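PDB 5XOM: glycosaminoglycan xylosylkinase from Hydra vulgaris, which probably phosphorylates the xylose of the glycosaminoglycan-protein linkage region, as a secretory-pathway kinase of the Fam20 family. Local coordinates for residues 318-326 with 382-393; 87-96 with 186-194. One frame throughout, in Å; residues are numbered along the deposited sequence.

Contact 1: 318-326 with 382-393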
loop_
_atom_site.group_PDB
_atom_site.type_symbol
_atom_site.label_atom_id
_atom_site.label_comp_id
_atom_site.label_asym_id
_atom_site.label_seq_id
_atom_site.Cartn_x
_atom_site.Cartn_y
_atom_site.Cartn_z
ATOM N N CYS A 318 -4.787 -13.771 -32.652
ATOM C CA CYS A 318 -5.946 -14.136 -31.843
ATOM C C CYS A 318 -7.014 -13.050 -31.797
ATOM O O CYS A 318 -8.205 -13.369 -31.696
ATOM C CB CYS A 318 -5.514 -14.470 -30.407
ATOM S SG CYS A 318 -4.472 -15.955 -30.235
ATOM N N CYS A 319 -6.617 -11.779 -31.885
ATOM C CA CYS A 319 -7.535 -10.648 -31.753
ATOM C C CYS A 319 -8.453 -10.820 -30.546
ATOM O O CYS A 319 -9.680 -10.766 -30.644
ATOM C CB CYS A 319 -8.329 -10.424 -33.038
ATOM S SG CYS A 319 -7.362 -9.558 -34.304
ATOM N N ARG A 320 -7.836 -11.109 -29.406
ATOM C CA ARG A 320 -8.497 -11.049 -28.116
ATOM C C ARG A 320 -7.618 -10.227 -27.187
ATOM O O ARG A 320 -6.385 -10.288 -27.267
ATOM C CB ARG A 320 -8.739 -12.453 -27.554
ATOM C CG ARG A 320 -9.547 -13.345 -28.506
ATOM C CD ARG A 320 -9.496 -14.812 -28.108
ATOM N NE ARG A 320 -9.995 -15.034 -26.758
ATOM C CZ ARG A 320 -11.281 -15.209 -26.464
ATOM N NH1 ARG A 320 -12.190 -15.200 -27.433
ATOM N NH2 ARG A 320 -11.656 -15.398 -25.204
ATOM N N LEU A 321 -8.245 -9.444 -26.321
ATOM C CA LEU A 321 -7.493 -8.565 -25.441
ATOM C C LEU A 321 -8.276 -8.390 -24.159
ATOM O O LEU A 321 -9.467 -8.067 -24.195
ATOM C CB LEU A 321 -7.225 -7.200 -26.091
ATOM C CG LEU A 321 -6.473 -6.173 -25.231
ATOM C CD1 LEU A 321 -5.123 -6.708 -24.754
ATOM C CD2 LEU A 321 -6.289 -4.864 -25.985
ATOM N N ARG A 322 -7.603 -8.617 -23.035
ATOM C CA ARG A 322 -8.250 -8.474 -21.741
ATOM C C ARG A 322 -8.663 -7.031 -21.512
ATOM O O ARG A 322 -7.919 -6.097 -21.821
ATOM C CB ARG A 322 -7.318 -8.942 -20.632
ATOM C CG ARG A 322 -7.785 -8.576 -19.233
ATOM C CD ARG A 322 -6.961 -9.294 -18.170
ATOM N NE ARG A 322 -7.146 -10.742 -18.201
ATOM C CZ ARG A 322 -6.154 -11.609 -18.333
ATOM N NH1 ARG A 322 -4.892 -11.197 -18.451
ATOM N NH2 ARG A 322 -6.402 -12.916 -18.349
ATOM N N SER A 323 -9.860 -6.858 -20.946
ATOM C CA SER A 323 -10.456 -5.532 -20.831
ATOM C C SER A 323 -9.596 -4.598 -19.985
ATOM O O SER A 323 -9.376 -3.442 -20.361
ATOM C CB SER A 323 -11.869 -5.641 -20.259
ATOM O OG SER A 323 -12.451 -4.361 -20.073
ATOM N N SER A 324 -9.137 -5.063 -18.817
ATOM C CA SER A 324 -8.320 -4.206 -17.957
ATOM C C SER A 324 -7.035 -3.771 -18.657
ATOM O O SER A 324 -6.576 -2.636 -18.479
ATOM C CB SER A 324 -7.993 -4.907 -16.635
ATOM O OG SER A 324 -7.405 -6.179 -16.841
ATOM N N THR A 325 -6.429 -4.668 -19.440
ATOM C CA THR A 325 -5.230 -4.310 -20.193
ATOM C C THR A 325 -5.527 -3.198 -21.193
ATOM O O THR A 325 -4.779 -2.220 -21.297
ATOM C CB THR A 325 -4.673 -5.542 -20.910
ATOM O OG1 THR A 325 -4.382 -6.564 -19.948
ATOM C CG2 THR A 325 -3.382 -5.190 -21.649
ATOM N N TYR A 326 -6.626 -3.336 -21.940
ATOM C CA TYR A 326 -7.020 -2.310 -22.902
ATOM C C TYR A 326 -7.235 -0.962 -22.224
ATOM O O TYR A 326 -6.781 0.074 -22.721
ATOM C CB TYR A 326 -8.288 -2.756 -23.625
ATOM C CG TYR A 326 -8.870 -1.744 -24.586
ATOM C CD1 TYR A 326 -8.167 -1.335 -25.713
ATOM C CD2 TYR A 326 -10.133 -1.207 -24.369
ATOM C CE1 TYR A 326 -8.708 -0.412 -26.596
ATOM C CE2 TYR A 326 -10.681 -0.287 -25.243
ATOM C CZ TYR A 326 -9.967 0.105 -26.355
ATOM O OH TYR A 326 -10.513 1.025 -27.224
ATOM N N LYS A 382 -12.953 -7.755 -36.512
ATOM C CA LYS A 382 -13.771 -8.645 -35.698
ATOM C C LYS A 382 -14.798 -7.915 -34.839
ATOM O O LYS A 382 -15.595 -8.586 -34.176
ATOM C CB LYS A 382 -12.868 -9.507 -34.795
ATOM C CG LYS A 382 -12.142 -10.627 -35.537
ATOM C CD LYS A 382 -11.607 -11.730 -34.618
ATOM C CE LYS A 382 -12.086 -11.588 -33.174
ATOM N NZ LYS A 382 -11.773 -12.793 -32.346
ATOM N N ASN A 383 -14.817 -6.575 -34.853
ATOM C CA ASN A 383 -15.666 -5.714 -34.027
ATOM C C ASN A 383 -15.173 -5.678 -32.587
ATOM O O ASN A 383 -14.760 -6.704 -32.031
ATOM C CB ASN A 383 -17.142 -6.130 -34.092
ATOM C CG ASN A 383 -17.687 -6.118 -35.509
ATOM O OD1 ASN A 383 -17.357 -5.239 -36.310
ATOM N ND2 ASN A 383 -18.528 -7.091 -35.823
ATOM N N LYS A 384 -15.217 -4.483 -31.987
ATOM C CA LYS A 384 -14.583 -4.230 -30.692
ATOM C C LYS A 384 -15.045 -5.196 -29.608
ATOM O O LYS A 384 -14.223 -5.789 -28.904
ATOM C CB LYS A 384 -14.872 -2.782 -30.272
ATOM C CG LYS A 384 -14.180 -2.343 -28.997
ATOM C CD LYS A 384 -14.324 -0.839 -28.829
ATOM C CE LYS A 384 -13.516 -0.297 -27.664
ATOM N NZ LYS A 384 -14.358 0.054 -26.492
ATOM N N GLU A 385 -16.362 -5.370 -29.457
ATOM C CA GLU A 385 -16.889 -6.182 -28.358
ATOM C C GLU A 385 -16.679 -7.680 -28.544
ATOM O O GLU A 385 -17.039 -8.436 -27.638
ATOM C CB GLU A 385 -18.374 -5.884 -28.096
ATOM C CG GLU A 385 -19.314 -5.980 -29.280
ATOM C CD GLU A 385 -19.115 -4.853 -30.270
ATOM O OE1 GLU A 385 -18.958 -5.146 -31.474
ATOM O OE2 GLU A 385 -19.020 -3.687 -29.837
ATOM N N ASN A 386 -16.143 -8.143 -29.678
ATOM C CA ASN A 386 -15.683 -9.530 -29.742
ATOM C C ASN A 386 -14.179 -9.667 -29.511
ATOM O O ASN A 386 -13.673 -10.797 -29.425
ATOM C CB ASN A 386 -16.020 -10.178 -31.094
ATOM C CG ASN A 386 -17.487 -10.042 -31.455
ATOM O OD1 ASN A 386 -17.819 -9.593 -32.555
ATOM N ND2 ASN A 386 -18.365 -10.371 -30.525
ATOM N N VAL A 387 -13.453 -8.557 -29.422
ATOM C CA VAL A 387 -12.024 -8.571 -29.120
ATOM C C VAL A 387 -11.767 -8.289 -27.646
ATOM O O VAL A 387 -10.929 -8.940 -27.027
ATOM C CB VAL A 387 -11.271 -7.563 -30.016
ATOM C CG1 VAL A 387 -9.886 -7.283 -29.440
ATOM C CG2 VAL A 387 -11.176 -8.088 -31.441
ATOM N N ILE A 388 -12.462 -7.311 -27.076
ATOM C CA ILE A 388 -12.297 -6.969 -25.669
ATOM C C ILE A 388 -13.039 -7.999 -24.825
ATOM O O ILE A 388 -14.267 -8.103 -24.895
ATOM C CB ILE A 388 -12.814 -5.549 -25.394
ATOM C CG1 ILE A 388 -12.014 -4.536 -26.214
ATOM C CG2 ILE A 388 -12.761 -5.236 -23.916
ATOM C CD1 ILE A 388 -10.507 -4.701 -26.080
ATOM N N ILE A 389 -12.293 -8.765 -24.028
ATOM C CA ILE A 389 -12.858 -9.777 -23.140
ATOM C C ILE A 389 -12.743 -9.286 -21.705
ATOM O O ILE A 389 -11.636 -9.056 -21.202
ATOM C CB ILE A 389 -12.176 -11.145 -23.304
ATOM C CG1 ILE A 389 -12.614 -11.826 -24.601
ATOM C CG2 ILE A 389 -12.520 -12.051 -22.136
ATOM C CD1 ILE A 389 -11.721 -11.578 -25.756
ATOM N N GLU A 390 -13.888 -9.136 -21.042
ATOM C CA GLU A 390 -13.923 -8.803 -19.621
ATOM C C GLU A 390 -13.956 -10.111 -18.843
ATOM O O GLU A 390 -15.015 -10.716 -18.671
ATOM C CB GLU A 390 -15.124 -7.921 -19.290
ATOM C CG GLU A 390 -15.282 -7.666 -17.794
ATOM C CD GLU A 390 -14.089 -6.936 -17.188
ATOM O OE1 GLU A 390 -14.015 -5.694 -17.303
ATOM O OE2 GLU A 390 -13.208 -7.610 -16.613
ATOM N N ASP A 391 -12.786 -10.567 -18.398
ATOM C CA ASP A 391 -12.686 -11.755 -17.564
ATOM C C ASP A 391 -12.477 -11.412 -16.098
ATOM O O ASP A 391 -12.179 -12.305 -15.299
ATOM C CB ASP A 391 -11.557 -12.670 -18.060
ATOM C CG ASP A 391 -10.160 -12.074 -17.850
ATOM O OD1 ASP A 391 -10.034 -10.862 -17.556
ATOM O OD2 ASP A 391 -9.177 -12.837 -17.976
ATOM N N HIS A 392 -12.611 -10.133 -15.739
ATOM C CA HIS A 392 -12.512 -9.633 -14.371
ATOM C C HIS A 392 -11.109 -9.774 -13.792
ATOM O O HIS A 392 -10.927 -9.697 -12.571
ATOM C CB HIS A 392 -13.551 -10.310 -13.472
ATOM C CG HIS A 392 -14.951 -10.150 -13.973
ATOM N ND1 HIS A 392 -15.603 -8.935 -13.984
ATOM C CD2 HIS A 392 -15.805 -11.039 -14.538
ATOM C CE1 HIS A 392 -16.808 -9.088 -14.503
ATOM N NE2 HIS A 392 -16.954 -10.354 -14.851
ATOM N N LEU A 393 -10.107 -9.949 -14.647
ATOM C CA LEU A 393 -8.719 -9.973 -14.208
ATOM C C LEU A 393 -7.975 -8.793 -14.827
ATOM O O LEU A 393 -6.853 -8.481 -14.429
ATOM C CB LEU A 393 -8.046 -11.297 -14.586
ATOM C CG LEU A 393 -8.669 -12.584 -14.028
ATOM C CD1 LEU A 393 -7.965 -13.817 -14.585
ATOM C CD2 LEU A 393 -8.653 -12.589 -12.496
HETATM O O HOH W 1 -11.967 -4.117 -17.162
HETATM O O HOH W 2 -10.287 -7.669 -17.619
HETATM O O HOH W 3 -5.394 -6.314 -14.086
#
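Ile-389 binds the strand 321-322 through its backbone, and its side chain packs against Arg-320, the residue just before that strand. Its N-H is bonded to Leu-321 O (2.9 Å, 169° at the hydrogen), and its own carbonyl receives Ser-323 N; Leu-321 N meanwhile donates to Val-387 O. The Ile-389 side chain lies across Arg-320, with CD1 3.7 Å above the centre of the guanidinium: a flat cation rests on a methyl group. Ile-388 goes to the other face of the pair, beside Leu-321. With CG1 anti to the carbonyl carbon (chi1 -61°), CG1 and CG2 diverge. CG2 reaches Ser-323 CB at 3.8 Å; CD1 stands over the face of the Tyr-326 ring, 4.1 Å from the ring centroid, in a CH-pi contact. Phe-379 meets Tyr-326 edge-to-face.

Arg-322 carries the polar end. It grips Asp-391 side-on: NE is shared between OD1 and OD2, and NH2 bonds to the syn side of OD2 at 2.8 Å, with the guanidinium and carboxylate planes only 14° apart. NH1 turns to Asp-262 and Asp-265 of helix 259-273, and the arginine probably helps the three gathered carboxylates stay ionised. Asp-391 OD1 also accepts Leu-393 N (3.0 Å), closing an Asx turn, and a water ties Ser-324 N, in the first turn of the helix, to Glu-390 and Asp-391. The whole is a two-stranded parallel beta ladder in which the C-terminal tail pairs with the strand leading into helix 323-334, within the kinase-like domain of the Fam20 family.

Contact 2: 87-96 with 186-194; sequences TGYKGTQLKA and FYGKCLYCN
Tyr-89 and Cys-190 bring two irregular loops together, their CA atoms 4.4 Å apart, and neither loop forms a regular strand here. One backbone hydrogen bond joins them, Leu-191 N to Gly-91 O at 3.1 Å and 164°, while Tyr-89 CA directs its hydrogen at Lys-189 O. Each loop is also braced internally: Thr-87 OG1 donates to Lys-95 O across the neck of 87-96, and the type I turn from Cys-190 to Cys-193 is closed by its own backbone bond and by a disulfide between the two cysteines.

Lys-189 and Tyr-89 run side by side in the same direction, the lysine CB over one face of the ring, 4.2 Å from its centroid, and CD 3.6 Å from the phenol OH. Leu-94 fills the inner part. Its CG stands anti to the backbone N (chi1 173°), which sends the branched end toward 186-188; CD1 is 3.5 Å from Gly-188 CA and 3.6 Å from Phe-186 CE2, and CB meets the disulfide at Cys-193 SG, 3.8 Å away. At the outer end Thr-92 OG1 approaches the edge of the Tyr-192 ring.

Segment 87-96 links the antiparallel strands 82-86 and 96-100, probably the place of the glycine-rich loop in the kinase fold. Helix 170-173 borders both loops, Leu-172 touching Thr-87 and Phe-186, and Lys-171 touching Tyr-89 and Lys-189.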
loop_
_atom_site.group_PDB
_atom_site.type_symbol
_atom_site.label_atom_id
_atom_site.label_comp_id
_atom_site.label_asym_id
_atom_site.label_seq_id
_atom_site.Cartn_x
_atom_site.Cartn_y
_atom_site.Cartn_z
ATOM N N THR A 87 27.234 -20.175 -8.542
ATOM C CA THR A 87 26.836 -20.163 -9.940
ATOM C C THR A 87 26.585 -21.604 -10.365
ATOM O O THR A 87 27.049 -22.545 -9.716
ATOM C CB THR A 87 27.912 -19.509 -10.816
ATOM O OG1 THR A 87 27.362 -19.197 -12.096
ATOM C CG2 THR A 87 29.108 -20.451 -10.994
ATOM N N GLY A 88 25.836 -21.782 -11.458
ATOM C CA GLY A 88 25.335 -23.084 -11.839
ATOM C C GLY A 88 25.788 -23.544 -13.219
ATOM O O GLY A 88 26.259 -22.758 -14.050
ATOM N N TYR A 89 25.608 -24.845 -13.460
ATOM C CA TYR A 89 25.919 -25.448 -14.750
ATOM C C TYR A 89 24.754 -25.353 -15.721
ATOM O O TYR A 89 24.958 -25.445 -16.937
ATOM C CB TYR A 89 26.302 -26.924 -14.581
ATOM C CG TYR A 89 27.657 -27.174 -13.949
ATOM C CD1 TYR A 89 28.808 -27.234 -14.728
ATOM C CD2 TYR A 89 27.781 -27.379 -12.580
ATOM C CE1 TYR A 89 30.049 -27.475 -14.157
ATOM C CE2 TYR A 89 29.017 -27.620 -12.000
ATOM C CZ TYR A 89 30.148 -27.667 -12.792
ATOM O OH TYR A 89 31.378 -27.907 -12.215
ATOM N N LYS A 90 23.546 -25.176 -15.202
ATOM C CA LYS A 90 22.343 -25.109 -16.010
ATOM C C LYS A 90 22.178 -23.720 -16.616
ATOM O O LYS A 90 22.619 -22.712 -16.056
ATOM C CB LYS A 90 21.114 -25.454 -15.165
ATOM C CG LYS A 90 20.855 -24.503 -13.983
ATOM C CD LYS A 90 21.699 -24.832 -12.750
ATOM C CE LYS A 90 21.448 -23.839 -11.627
ATOM N NZ LYS A 90 22.236 -24.188 -10.416
ATOM N N GLY A 91 21.533 -23.674 -17.772
ATOM C CA GLY A 91 21.209 -22.418 -18.408
ATOM C C GLY A 91 22.189 -22.048 -19.507
ATOM O O GLY A 91 23.212 -22.696 -19.735
ATOM N N THR A 92 21.837 -20.966 -20.195
ATOM C CA THR A 92 22.592 -20.457 -21.324
ATOM C C THR A 92 23.377 -19.196 -21.003
ATOM O O THR A 92 24.281 -18.836 -21.764
ATOM C CB THR A 92 21.627 -20.143 -22.473
ATOM O OG1 THR A 92 22.281 -19.329 -23.454
ATOM C CG2 THR A 92 20.406 -19.396 -21.935
ATOM N N GLN A 93 23.063 -18.535 -19.894
ATOM C CA GLN A 93 23.528 -17.185 -19.618
ATOM C C GLN A 93 24.430 -17.154 -18.394
ATOM O O GLN A 93 24.200 -17.877 -17.419
ATOM C CB GLN A 93 22.342 -16.246 -19.432
ATOM C CG GLN A 93 21.532 -16.083 -20.707
ATOM C CD GLN A 93 22.370 -15.567 -21.863
ATOM O OE1 GLN A 93 23.108 -14.592 -21.723
ATOM N NE2 GLN A 93 22.269 -16.230 -23.010
ATOM N N LEU A 94 25.451 -16.302 -18.441
ATOM C CA LEU A 94 26.323 -16.136 -17.288
ATOM C C LEU A 94 25.600 -15.315 -16.229
ATOM O O LEU A 94 25.091 -14.225 -16.514
ATOM C CB LEU A 94 27.631 -15.463 -17.697
ATOM C CG LEU A 94 28.571 -15.079 -16.556
ATOM C CD1 LEU A 94 28.873 -16.306 -15.715
ATOM C CD2 LEU A 94 29.863 -14.499 -17.124
ATOM N N LYS A 95 25.524 -15.855 -15.020
ATOM C CA LYS A 95 24.927 -15.163 -13.886
ATOM C C LYS A 95 25.486 -15.779 -12.612
ATOM O O LYS A 95 26.212 -16.773 -12.648
ATOM C CB LYS A 95 23.400 -15.250 -13.916
ATOM C CG LYS A 95 22.862 -16.658 -13.713
ATOM C CD LYS A 95 21.388 -16.733 -14.092
ATOM C CE LYS A 95 20.833 -18.140 -13.936
ATOM N NZ LYS A 95 19.414 -18.211 -14.387
ATOM N N ALA A 96 25.119 -15.187 -11.483
ATOM C CA ALA A 96 25.471 -15.703 -10.173
ATOM C C ALA A 96 24.224 -15.696 -9.300
ATOM O O ALA A 96 23.199 -15.103 -9.648
ATOM C CB ALA A 96 26.595 -14.888 -9.516
ATOM N N PHE A 186 34.709 -12.768 -13.894
ATOM C CA PHE A 186 34.400 -14.186 -13.770
ATOM C C PHE A 186 33.600 -14.623 -14.991
ATOM O O PHE A 186 32.929 -13.810 -15.630
ATOM C CB PHE A 186 33.660 -14.524 -12.457
ATOM C CG PHE A 186 32.215 -14.086 -12.409
ATOM C CD1 PHE A 186 31.863 -12.816 -11.962
ATOM C CD2 PHE A 186 31.205 -14.971 -12.758
ATOM C CE1 PHE A 186 30.528 -12.426 -11.899
ATOM C CE2 PHE A 186 29.869 -14.594 -12.698
ATOM C CZ PHE A 186 29.531 -13.318 -12.268
ATOM N N TYR A 187 33.711 -15.912 -15.338
ATOM C CA TYR A 187 33.064 -16.431 -16.539
ATOM C C TYR A 187 32.054 -17.553 -16.311
ATOM O O TYR A 187 31.420 -17.978 -17.281
ATOM C CB TYR A 187 34.116 -16.898 -17.556
ATOM C CG TYR A 187 35.019 -18.019 -17.102
ATOM C CD1 TYR A 187 34.624 -19.348 -17.218
ATOM C CD2 TYR A 187 36.289 -17.754 -16.601
ATOM C CE1 TYR A 187 35.457 -20.379 -16.821
ATOM C CE2 TYR A 187 37.129 -18.777 -16.202
ATOM C CZ TYR A 187 36.709 -20.089 -16.314
ATOM O OH TYR A 187 37.543 -21.112 -15.914
ATOM N N GLY A 188 31.883 -18.050 -15.083
ATOM C CA GLY A 188 30.816 -19.006 -14.774
ATOM C C GLY A 188 31.027 -20.398 -15.365
ATOM O O GLY A 188 32.073 -20.723 -15.927
ATOM N N LYS A 189 29.989 -21.238 -15.210
ATOM C CA LYS A 189 30.035 -22.618 -15.690
ATOM C C LYS A 189 28.794 -23.042 -16.474
ATOM O O LYS A 189 28.522 -24.244 -16.587
ATOM C CB LYS A 189 30.270 -23.576 -14.521
ATOM C CG LYS A 189 31.642 -23.417 -13.908
ATOM C CD LYS A 189 31.871 -24.359 -12.751
ATOM C CE LYS A 189 33.315 -24.262 -12.304
ATOM N NZ LYS A 189 34.211 -24.599 -13.454
ATOM N N CYS A 190 28.047 -22.091 -17.028
ATOM C CA CYS A 190 26.855 -22.375 -17.822
ATOM C C CYS A 190 27.248 -22.980 -19.173
ATOM O O CYS A 190 28.428 -23.129 -19.499
ATOM C CB CYS A 190 26.041 -21.099 -17.995
ATOM S SG CYS A 190 26.737 -19.976 -19.226
ATOM N N LEU A 191 26.236 -23.338 -19.975
ATOM C CA LEU A 191 26.483 -24.064 -21.224
ATOM C C LEU A 191 27.432 -23.305 -22.143
ATOM O O LEU A 191 28.372 -23.885 -22.701
ATOM C CB LEU A 191 25.179 -24.332 -21.969
ATOM C CG LEU A 191 24.135 -25.282 -21.401
ATOM C CD1 LEU A 191 22.873 -25.218 -22.270
ATOM C CD2 LEU A 191 24.696 -26.705 -21.268
ATOM N N TYR A 192 27.192 -22.008 -22.337
ATOM C CA TYR A 192 28.030 -21.206 -23.221
ATOM C C TYR A 192 29.079 -20.420 -22.460
ATOM O O TYR A 192 29.807 -19.627 -23.064
ATOM C CB TYR A 192 27.164 -20.243 -24.033
ATOM C CG TYR A 192 26.115 -20.944 -24.862
ATOM C CD1 TYR A 192 26.405 -22.117 -25.522
ATOM C CD2 TYR A 192 24.837 -20.438 -24.973
ATOM C CE1 TYR A 192 25.447 -22.771 -26.276
ATOM C CE2 TYR A 192 23.871 -21.093 -25.729
ATOM C CZ TYR A 192 24.182 -22.258 -26.379
ATOM O OH TYR A 192 23.227 -22.915 -27.131
ATOM N N CYS A 193 29.197 -20.654 -21.157
ATOM C CA CYS A 193 30.164 -19.929 -20.354
ATOM C C CYS A 193 31.569 -20.433 -20.658
ATOM O O CYS A 193 31.808 -21.644 -20.708
ATOM C CB CYS A 193 29.824 -20.093 -18.875
ATOM S SG CYS A 193 28.378 -19.122 -18.343
ATOM N N ASN A 194 32.493 -19.506 -20.893
ATOM C CA ASN A 194 33.882 -19.883 -21.107
ATOM C C ASN A 194 34.787 -18.695 -20.821
ATOM O O ASN A 194 34.356 -17.538 -20.811
ATOM C CB ASN A 194 34.125 -20.409 -22.526
ATOM C CG ASN A 194 33.925 -19.349 -23.574
ATOM O OD1 ASN A 194 34.845 -18.598 -23.896
ATOM N ND2 ASN A 194 32.717 -19.278 -24.119
#

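Overall arrangement
The two contacts show how differently distant parts of one chain can be joined. They lie on opposite sides of the chain's centre, with centres about 41 Å apart and nearest atoms about 26 Å apart, and share no helix or strand. Both are partly buried and of similar size, 784 Å² for contact 1 and 696 Å² for contact 2. Contact 1 relies on paired strands, a salt bridge and ordered water among helices, and disulfides tie its first segment to other parts of the chain. Contact 2, beside the antiparallel sheet, relies mainly on apolar and ring packing between loops, with its disulfide shaping a turn within one segment.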